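PDB 5OET: glutathione synthetase-like effector 30 (Gpa-GSS30-apo) from Globodera pallida, which belongs to the glutathione synthetase family, whose enzymes join gamma-glutamylcysteine to glycine at the expense of ATP, and is thought to act as an effector in plant parasitism. Local coordinates for residues Val107-Leu112 with Phe163-Tyr169; Leu114-Ala118 with Gln352-Thr356; Asn296-Leu300 with Ile330-Ala335. All coordinates share one frame; numbering follows the deposited sequence.

Interaction 1 (Val107-Leu112 with Phe163-Tyr169); sequences VQKAML and FCQRADY
Gln165 reaches from the strand to Leu112 and Gln108 of the helix, with CG anti to its own backbone N (chi1 -155°) and the chain extended beyond it. Its CB lies 3.2 Å from Leu112 CD2, and CG passes the same methyl as the two side chains run by each other in opposite directions. CD follows, 3.8 Å from Leu112 CD2. At the tip, OE1 comes 3.4 Å from Gln108 OE1; as modelled both are acceptors, so this is proximity without a bond, and the two amide planes stand 81° apart. Gln165 OE1 also lies against Met111 CG (3.8 Å). NE2 turns elsewhere and is hydrogen-bonded to His347. On one flank of Gln165, the Phe163 ring presents its edge to the helix backbone, CE2 lying 3.4 Å from Leu112 O. On the other, Gln108 NE2 rests 3.6 Å from Ala167 CB, and Val107 CG1 meets Tyr169 OH at 3.4 Å, a hydroxyl whose hydrogen bond goes to Gln183. Helix 98-119 thus lies across one face of the large mixed sheet; the axes of 107-112 and 163-169 approach to 9.7 Å. Strand 160-173 runs between strands 179-188 and 469-484, while helix 373-380 packs against Val107 and Ala110.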
loop_
_atom_site.group_PDB
_atom_site.type_symbol
_atom_site.label_atom_id
_atom_site.label_comp_id
_atom_site.label_asym_id
_atom_site.label_seq_id
_atom_site.Cartn_x
_atom_site.Cartn_y
_atom_site.Cartn_z
ATOM N N VAL A 107 -1.570 15.550 -27.685
ATOM C CA VAL A 107 -2.869 15.636 -28.357
ATOM C C VAL A 107 -4.054 15.534 -27.374
ATOM O O VAL A 107 -5.218 15.757 -27.758
ATOM C CB VAL A 107 -2.966 14.598 -29.505
ATOM C CG1 VAL A 107 -3.244 13.185 -28.992
ATOM C CG2 VAL A 107 -3.999 15.027 -30.528
ATOM N N GLN A 108 -3.758 15.227 -26.105
ATOM C CA GLN A 108 -4.802 15.006 -25.102
ATOM C C GLN A 108 -5.686 16.220 -24.902
ATOM O O GLN A 108 -6.892 16.079 -24.834
ATOM C CB GLN A 108 -4.212 14.556 -23.751
ATOM C CG GLN A 108 -5.235 13.906 -22.817
ATOM C CD GLN A 108 -5.958 12.702 -23.441
ATOM O OE1 GLN A 108 -7.070 12.367 -23.041
ATOM N NE2 GLN A 108 -5.323 12.044 -24.432
ATOM N N LYS A 109 -5.097 17.408 -24.833
ATOM C CA LYS A 109 -5.883 18.651 -24.733
ATOM C C LYS A 109 -6.916 18.748 -25.884
ATOM O O LYS A 109 -8.109 18.971 -25.653
ATOM C CB LYS A 109 -4.945 19.862 -24.723
ATOM C CG LYS A 109 -5.562 21.170 -24.267
ATOM C CD LYS A 109 -4.725 22.360 -24.738
ATOM C CE LYS A 109 -5.450 23.690 -24.566
ATOM N NZ LYS A 109 -5.592 24.085 -23.129
ATOM N N ALA A 110 -6.447 18.538 -27.112
ATOM C CA ALA A 110 -7.311 18.511 -28.301
ATOM C C ALA A 110 -8.390 17.438 -28.225
ATOM O O ALA A 110 -9.535 17.644 -28.636
ATOM C CB ALA A 110 -6.468 18.279 -29.544
ATOM N N MET A 111 -8.007 16.281 -27.719
ATOM C CA MET A 111 -8.907 15.140 -27.648
ATOM C C MET A 111 -10.070 15.387 -26.659
ATOM O O MET A 111 -11.227 15.069 -26.954
ATOM C CB MET A 111 -8.129 13.882 -27.270
ATOM C CG MET A 111 -8.691 12.641 -27.924
ATOM S SD MET A 111 -8.028 12.436 -29.578
ATOM C CE MET A 111 -9.452 11.635 -30.363
ATOM N N LEU A 112 -9.772 15.978 -25.501
ATOM C CA LEU A 112 -10.831 16.384 -24.572
ATOM C C LEU A 112 -11.732 17.448 -25.204
ATOM O O LEU A 112 -12.945 17.331 -25.168
ATOM C CB LEU A 112 -10.246 16.905 -23.261
ATOM C CG LEU A 112 -9.431 15.937 -22.403
ATOM C CD1 LEU A 112 -8.791 16.650 -21.221
ATOM C CD2 LEU A 112 -10.313 14.810 -21.925
ATOM N N PHE A 163 -15.197 16.284 -16.672
ATOM C CA PHE A 163 -15.038 15.379 -17.797
ATOM C C PHE A 163 -13.614 14.854 -17.818
ATOM O O PHE A 163 -12.688 15.606 -18.105
ATOM C CB PHE A 163 -15.419 16.131 -19.069
ATOM C CG PHE A 163 -15.055 15.428 -20.331
ATOM C CD1 PHE A 163 -15.263 14.059 -20.481
ATOM C CD2 PHE A 163 -14.513 16.148 -21.395
ATOM C CE1 PHE A 163 -14.916 13.417 -21.661
ATOM C CE2 PHE A 163 -14.166 15.522 -22.578
ATOM C CZ PHE A 163 -14.365 14.158 -22.716
ATOM N N CYS A 164 -13.456 13.582 -17.455
ATOM C CA CYS A 164 -12.159 12.912 -17.399
ATOM C C CYS A 164 -12.162 11.822 -18.475
ATOM O O CYS A 164 -13.143 11.093 -18.634
ATOM C CB CYS A 164 -11.887 12.298 -16.007
ATOM S SG CYS A 164 -11.437 13.440 -14.639
ATOM N N GLN A 165 -11.048 11.726 -19.206
ATOM C CA GLN A 165 -10.922 10.826 -20.346
ATOM C C GLN A 165 -9.633 10.050 -20.244
ATOM O O GLN A 165 -8.660 10.553 -19.706
ATOM C CB GLN A 165 -10.935 11.637 -21.632
ATOM C CG GLN A 165 -11.400 10.922 -22.894
ATOM C CD GLN A 165 -11.282 11.817 -24.119
ATOM O OE1 GLN A 165 -10.193 12.252 -24.464
ATOM N NE2 GLN A 165 -12.406 12.107 -24.771
ATOM N N ARG A 166 -9.663 8.805 -20.720
ATOM C CA ARG A 166 -8.458 8.027 -20.999
ATOM C C ARG A 166 -8.504 7.639 -22.467
ATOM O O ARG A 166 -9.395 6.917 -22.875
ATOM C CB ARG A 166 -8.360 6.783 -20.100
ATOM C CG ARG A 166 -6.908 6.304 -19.895
ATOM C CD ARG A 166 -6.802 4.983 -19.141
ATOM N NE ARG A 166 -7.393 3.880 -19.910
ATOM C CZ ARG A 166 -8.242 2.947 -19.457
ATOM N NH1 ARG A 166 -8.644 2.903 -18.176
ATOM N NH2 ARG A 166 -8.701 2.039 -20.311
ATOM N N ALA A 167 -7.568 8.158 -23.254
ATOM C CA ALA A 167 -7.376 7.764 -24.662
ATOM C C ALA A 167 -6.314 6.683 -24.704
ATOM O O ALA A 167 -5.250 6.871 -24.119
ATOM C CB ALA A 167 -6.912 8.955 -25.483
ATOM N N ASP A 168 -6.589 5.568 -25.379
ATOM C CA ASP A 168 -5.631 4.478 -25.524
ATOM C C ASP A 168 -4.954 4.452 -26.920
ATOM O O ASP A 168 -5.580 4.710 -27.935
ATOM C CB ASP A 168 -6.308 3.148 -25.203
ATOM C CG ASP A 168 -6.749 3.049 -23.730
ATOM O OD1 ASP A 168 -6.287 3.851 -22.889
ATOM O OD2 ASP A 168 -7.574 2.177 -23.397
ATOM N N TYR A 169 -3.660 4.144 -26.942
ATOM C CA TYR A 169 -2.860 4.125 -28.153
ATOM C C TYR A 169 -2.009 2.859 -28.291
ATOM O O TYR A 169 -1.647 2.228 -27.304
ATOM C CB TYR A 169 -1.960 5.350 -28.175
ATOM C CG TYR A 169 -2.722 6.671 -28.155
ATOM C CD1 TYR A 169 -3.075 7.258 -26.961
ATOM C CD2 TYR A 169 -3.062 7.344 -29.350
ATOM C CE1 TYR A 169 -3.746 8.467 -26.936
ATOM C CE2 TYR A 169 -3.736 8.555 -29.336
ATOM C CZ TYR A 169 -4.080 9.117 -28.124
ATOM O OH TYR A 169 -4.761 10.315 -28.043
#

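Interaction 2 (Leu114-Ala118 with Gln352-Thr356); sequences LYFRA and QQVFT
Phe355 pushes its ring among Leu114, Tyr115 and Ala118, and nearly all the close packing is centred on it. CG stands anti to the carbonyl carbon (chi1 -77°), sending the ring out toward helix 98-119. Leu114 covers one face: CD2 sits almost on the ring normal, 4.2 Å from the centroid, in a CH-pi contact, while CD1 reaches Phe355 CE1 at 3.7 Å. The ring's edge does the rest. Ala118 CB lies in its plane, 3.8 Å from Phe355 CZ, and the CD2-CE2 side points at the face of Tyr115 in a T-shaped stack, centroids 5.2 Å apart and planes at 84°. The looser part lies at Gln352, which is partly exposed. It touches the Tyr115 side chain just at the far end, with Gln352 CG 3.5 Å from Tyr115 OH; the two chains cross at about a right angle, and the Gln352 amide continues past the tyrosine to hydrogen-bond Glu185. The result is an edge-to-face aromatic pair with Leu114 and Ala118 packed on the Phe355 ring, joining residues 352-356, at and after helix 349-354, to the sheet-packed helix 98-119 within the ATP-grasp-type fold of eukaryotic glutathione synthetases.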
loop_
_atom_site.group_PDB
_atom_site.type_symbol
_atom_site.label_atom_id
_atom_site.label_comp_id
_atom_site.label_asym_id
_atom_site.label_seq_id
_atom_site.Cartn_x
_atom_site.Cartn_y
_atom_site.Cartn_z
ATOM N N LEU A 114 -12.499 18.061 -28.311
ATOM C CA LEU A 114 -13.392 17.524 -29.360
ATOM C C LEU A 114 -14.613 16.790 -28.786
ATOM O O LEU A 114 -15.720 16.999 -29.228
ATOM C CB LEU A 114 -12.617 16.586 -30.277
ATOM C CG LEU A 114 -13.419 15.732 -31.251
ATOM C CD1 LEU A 114 -14.201 16.611 -32.204
ATOM C CD2 LEU A 114 -12.514 14.799 -32.029
ATOM N N TYR A 115 -14.398 15.897 -27.827
ATOM C CA TYR A 115 -15.488 15.132 -27.249
ATOM C C TYR A 115 -16.359 15.986 -26.326
ATOM O O TYR A 115 -17.564 15.756 -26.232
ATOM C CB TYR A 115 -14.952 13.902 -26.511
ATOM C CG TYR A 115 -14.541 12.818 -27.454
ATOM C CD1 TYR A 115 -15.469 11.944 -27.974
ATOM C CD2 TYR A 115 -13.223 12.688 -27.849
ATOM C CE1 TYR A 115 -15.093 10.956 -28.863
ATOM C CE2 TYR A 115 -12.828 11.707 -28.741
ATOM C CZ TYR A 115 -13.764 10.843 -29.243
ATOM O OH TYR A 115 -13.344 9.883 -30.119
ATOM N N PHE A 116 -15.763 16.973 -25.660
ATOM C CA PHE A 116 -16.530 17.914 -24.857
ATOM C C PHE A 116 -17.513 18.700 -25.709
ATOM O O PHE A 116 -18.671 18.781 -25.378
ATOM C CB PHE A 116 -15.605 18.870 -24.104
ATOM C CG PHE A 116 -16.338 19.922 -23.330
ATOM C CD1 PHE A 116 -17.235 19.551 -22.349
ATOM C CD2 PHE A 116 -16.159 21.274 -23.600
ATOM C CE1 PHE A 116 -17.945 20.509 -21.642
ATOM C CE2 PHE A 116 -16.841 22.234 -22.885
ATOM C CZ PHE A 116 -17.742 21.852 -21.908
ATOM N N ARG A 117 -17.034 19.256 -26.810
ATOM C CA ARG A 117 -17.841 20.077 -27.727
ATOM C C ARG A 117 -18.879 19.284 -28.506
ATOM O O ARG A 117 -19.978 19.770 -28.752
ATOM C CB ARG A 117 -16.931 20.821 -28.690
ATOM C CG ARG A 117 -16.113 21.895 -28.006
ATOM C CD ARG A 117 -15.070 22.512 -28.935
ATOM N NE ARG A 117 -14.125 23.346 -28.200
ATOM C CZ ARG A 117 -13.118 24.038 -28.739
ATOM N NH1 ARG A 117 -12.891 24.017 -30.051
ATOM N NH2 ARG A 117 -12.320 24.763 -27.950
ATOM N N ALA A 118 -18.530 18.069 -28.898
ATOM C CA ALA A 118 -19.513 17.128 -29.436
ATOM C C ALA A 118 -20.608 16.786 -28.428
ATOM O O ALA A 118 -21.755 16.614 -28.803
ATOM C CB ALA A 118 -18.828 15.860 -29.880
ATOM N N GLN A 352 -16.730 7.356 -32.536
ATOM C CA GLN A 352 -15.299 7.371 -32.768
ATOM C C GLN A 352 -15.025 7.090 -34.236
ATOM O O GLN A 352 -14.186 7.737 -34.861
ATOM C CB GLN A 352 -14.622 6.351 -31.862
ATOM C CG GLN A 352 -14.722 6.713 -30.378
ATOM C CD GLN A 352 -14.245 5.599 -29.470
ATOM O OE1 GLN A 352 -13.132 5.106 -29.608
ATOM N NE2 GLN A 352 -15.086 5.205 -28.523
ATOM N N GLN A 353 -15.773 6.144 -34.786
ATOM C CA GLN A 353 -15.723 5.832 -36.209
ATOM C C GLN A 353 -16.260 6.991 -37.042
ATOM O O GLN A 353 -15.703 7.293 -38.091
ATOM C CB GLN A 353 -16.486 4.528 -36.495
ATOM C CG GLN A 353 -16.496 4.068 -37.949
ATOM C CD GLN A 353 -17.821 4.302 -38.647
ATOM O OE1 GLN A 353 -18.880 3.988 -38.110
ATOM N NE2 GLN A 353 -17.769 4.851 -39.854
ATOM N N VAL A 354 -17.324 7.645 -36.579
ATOM C CA VAL A 354 -17.855 8.836 -37.268
ATOM C C VAL A 354 -16.843 9.987 -37.310
ATOM O O VAL A 354 -16.800 10.701 -38.289
ATOM C CB VAL A 354 -19.229 9.294 -36.697
ATOM C CG1 VAL A 354 -19.647 10.666 -37.240
ATOM C CG2 VAL A 354 -20.317 8.270 -37.021
ATOM N N PHE A 355 -16.012 10.147 -36.286
ATOM C CA PHE A 355 -14.984 11.206 -36.302
ATOM C C PHE A 355 -13.859 10.997 -37.325
ATOM O O PHE A 355 -13.118 11.929 -37.596
ATOM C CB PHE A 355 -14.367 11.422 -34.905
ATOM C CG PHE A 355 -15.252 12.205 -33.965
ATOM C CD1 PHE A 355 -15.792 13.418 -34.343
ATOM C CD2 PHE A 355 -15.535 11.731 -32.707
ATOM C CE1 PHE A 355 -16.595 14.128 -33.485
ATOM C CE2 PHE A 355 -16.340 12.450 -31.837
ATOM C CZ PHE A 355 -16.871 13.646 -32.225
ATOM N N THR A 356 -13.727 9.783 -37.868
ATOM C CA THR A 356 -12.743 9.480 -38.915
ATOM C C THR A 356 -13.177 9.869 -40.321
ATOM O O THR A 356 -12.361 9.862 -41.225
ATOM C CB THR A 356 -12.328 7.987 -38.910
ATOM O OG1 THR A 356 -13.406 7.149 -39.366
ATOM C CG2 THR A 356 -11.865 7.570 -37.518
#

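Interaction 3 (Asn296-Leu300 with Ile330-Ala335); sequences NNFSL and IDHSTA
Phe298 takes a left-handed helical backbone conformation (phi 61°), which turns its carbonyl toward Thr334, and Thr334 answers with its backbone N, while its side-chain branches meet the residues on either side of Phe298. The N-H of Thr334 donates to Phe298 O over 2.9 Å, arriving well tilted out of the carbonyl plane. The same oxygen also receives a CA-H...O contact from Ser333 CA at 3.2 Å, so two neighbouring residues converge on one carbonyl. With chi1 at 68°, Thr334 OG1 lies between its backbone N and carbonyl carbon and faces Ser299, 3.3 Å from Ser299 CB; CG2 swings the other way and comes 3.5 Å from Asn297 O. Residues 296-299 lie in the connection of a beta-hairpin whose arms are strands 291-293 and 300-302, and Leu300 opens the second arm, while 330-335 leads out of helix 325-331 into strand 336-337, the last step of a beta-alpha-beta unit that starts from strand 306-314. The helix exit is tied by Ser333, whose OG donates to Ile330 O at 2.6 Å and receives a weak, longer bond from Ala335 N. On the buried side Leu300, its CG anti to the backbone N (chi1 -175°), sends both methyls to Ile330: CD1 to CG1 and CD2 to CG2, each 4.0 Å away. Leu300 CD2 also approaches Ala335 CB at 4.3 Å, and Val311 of strand 306-314 packs against all three residues. Toward the partly exposed side, the Phe298 ring extends off the contact and makes a cation-pi contact with Arg157.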
loop_
_atom_site.group_PDB
_atom_site.type_symbol
_atom_site.label_atom_id
_atom_site.label_comp_id
_atom_site.label_asym_id
_atom_site.label_seq_id
_atom_site.Cartn_x
_atom_site.Cartn_y
_atom_site.Cartn_z
ATOM N N ASN A 296 -37.624 21.714 -4.735
ATOM C CA ASN A 296 -37.556 23.164 -4.979
ATOM C C ASN A 296 -36.248 23.587 -5.610
ATOM O O ASN A 296 -36.266 24.281 -6.609
ATOM C CB ASN A 296 -37.707 23.915 -3.655
ATOM C CG ASN A 296 -38.996 23.600 -2.962
ATOM O OD1 ASN A 296 -40.070 23.978 -3.424
ATOM N ND2 ASN A 296 -38.897 22.901 -1.850
ATOM N N ASN A 297 -35.134 23.197 -4.983
ATOM C CA ASN A 297 -33.774 23.386 -5.501
ATOM C C ASN A 297 -33.450 22.496 -6.695
ATOM O O ASN A 297 -32.619 22.863 -7.522
ATOM C CB ASN A 297 -32.748 22.922 -4.461
ATOM C CG ASN A 297 -32.598 23.856 -3.315
ATOM O OD1 ASN A 297 -33.454 24.709 -3.046
ATOM N ND2 ASN A 297 -31.502 23.685 -2.590
ATOM N N PHE A 298 -34.026 21.289 -6.707
ATOM C CA PHE A 298 -33.548 20.168 -7.503
ATOM C C PHE A 298 -32.131 19.755 -7.143
ATOM O O PHE A 298 -31.428 19.151 -7.963
ATOM C CB PHE A 298 -33.693 20.424 -9.000
ATOM C CG PHE A 298 -35.095 20.687 -9.411
ATOM C CD1 PHE A 298 -36.057 19.673 -9.332
ATOM C CD2 PHE A 298 -35.485 21.946 -9.839
ATOM C CE1 PHE A 298 -37.375 19.909 -9.697
ATOM C CE2 PHE A 298 -36.794 22.180 -10.231
ATOM C CZ PHE A 298 -37.743 21.165 -10.145
ATOM N N SER A 299 -31.727 20.004 -5.901
ATOM C CA SER A 299 -30.406 19.605 -5.449
ATOM C C SER A 299 -30.508 18.200 -4.888
ATOM O O SER A 299 -31.554 17.791 -4.408
ATOM C CB SER A 299 -29.806 20.611 -4.456
ATOM O OG SER A 299 -30.449 20.589 -3.216
ATOM N N LEU A 300 -29.413 17.454 -5.003
ATOM C CA LEU A 300 -29.344 16.075 -4.560
ATOM C C LEU A 300 -28.917 16.088 -3.110
ATOM O O LEU A 300 -27.892 16.697 -2.777
ATOM C CB LEU A 300 -28.328 15.302 -5.407
ATOM C CG LEU A 300 -28.189 13.794 -5.187
ATOM C CD1 LEU A 300 -29.394 13.041 -5.714
ATOM C CD2 LEU A 300 -26.915 13.315 -5.877
ATOM N N ILE A 330 -30.340 11.400 -10.280
ATOM C CA ILE A 330 -29.072 12.092 -9.994
ATOM C C ILE A 330 -28.647 12.997 -11.169
ATOM O O ILE A 330 -28.183 14.116 -10.960
ATOM C CB ILE A 330 -27.929 11.095 -9.693
ATOM C CG1 ILE A 330 -28.212 10.317 -8.408
ATOM C CG2 ILE A 330 -26.586 11.812 -9.575
ATOM C CD1 ILE A 330 -27.464 9.004 -8.330
ATOM N N ASP A 331 -28.778 12.496 -12.394
ATOM C CA ASP A 331 -28.352 13.233 -13.589
ATOM C C ASP A 331 -29.144 14.529 -13.806
ATOM O O ASP A 331 -28.578 15.520 -14.271
ATOM C CB ASP A 331 -28.432 12.348 -14.849
ATOM C CG ASP A 331 -27.373 12.712 -15.887
ATOM O OD1 ASP A 331 -27.599 13.638 -16.696
ATOM O OD2 ASP A 331 -26.302 12.067 -15.877
ATOM N N HIS A 332 -30.435 14.512 -13.467
ATOM C CA HIS A 332 -31.296 15.698 -13.551
ATOM C C HIS A 332 -31.418 16.344 -12.157
ATOM O O HIS A 332 -32.465 16.345 -11.526
ATOM C CB HIS A 332 -32.655 15.318 -14.156
ATOM C CG HIS A 332 -33.345 16.453 -14.845
ATOM N ND1 HIS A 332 -34.714 16.641 -14.816
ATOM C CD2 HIS A 332 -32.849 17.435 -15.639
ATOM C CE1 HIS A 332 -35.029 17.673 -15.582
ATOM N NE2 HIS A 332 -33.913 18.192 -16.066
ATOM N N SER A 333 -30.300 16.874 -11.684
ATOM C CA SER A 333 -30.207 17.513 -10.384
ATOM C C SER A 333 -29.040 18.474 -10.441
ATOM O O SER A 333 -28.273 18.435 -11.394
ATOM C CB SER A 333 -29.939 16.484 -9.296
ATOM O OG SER A 333 -28.569 16.124 -9.286
ATOM N N THR A 334 -28.860 19.290 -9.406
ATOM C CA THR A 334 -27.828 20.307 -9.462
ATOM C C THR A 334 -26.409 19.797 -9.184
ATOM O O THR A 334 -25.457 20.553 -9.357
ATOM C CB THR A 334 -28.140 21.489 -8.550
ATOM O OG1 THR A 334 -28.058 21.084 -7.176
ATOM C CG2 THR A 334 -29.536 22.063 -8.903
ATOM N N ALA A 335 -26.238 18.542 -8.769
ATOM C CA ALA A 335 -24.898 18.016 -8.526
ATOM C C ALA A 335 -24.091 17.985 -9.825
ATOM O O ALA A 335 -24.643 17.746 -10.903
ATOM C CB ALA A 335 -24.962 16.622 -7.911
#

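Overall arrangement
Interactions 1 and 2 follow one another along helix 98-119, their centres 11 Å apart, and they meet directly: Phe163 CZ lies 3.8 Å from Tyr115 CB, and Gln165 NE2 packs against Tyr115 CD2. His347 links them further, hydrogen-bonding Gln165 and setting its ring against Tyr115. The disulfide Cys164-Cys480 ties the strand of interaction 1 to its sheet neighbour 469-484. Interaction 3 belongs to a separate mixed sheet; its centre is 28 Å from each of the others, with nearest atoms about 11 Å from interaction 1 and 13 Å from interaction 2. Both its segments fall in the chain between 118 and 352, the residues that interaction 2 brings together. The magnesium ligands His406 and Glu426 lie outside all six segments.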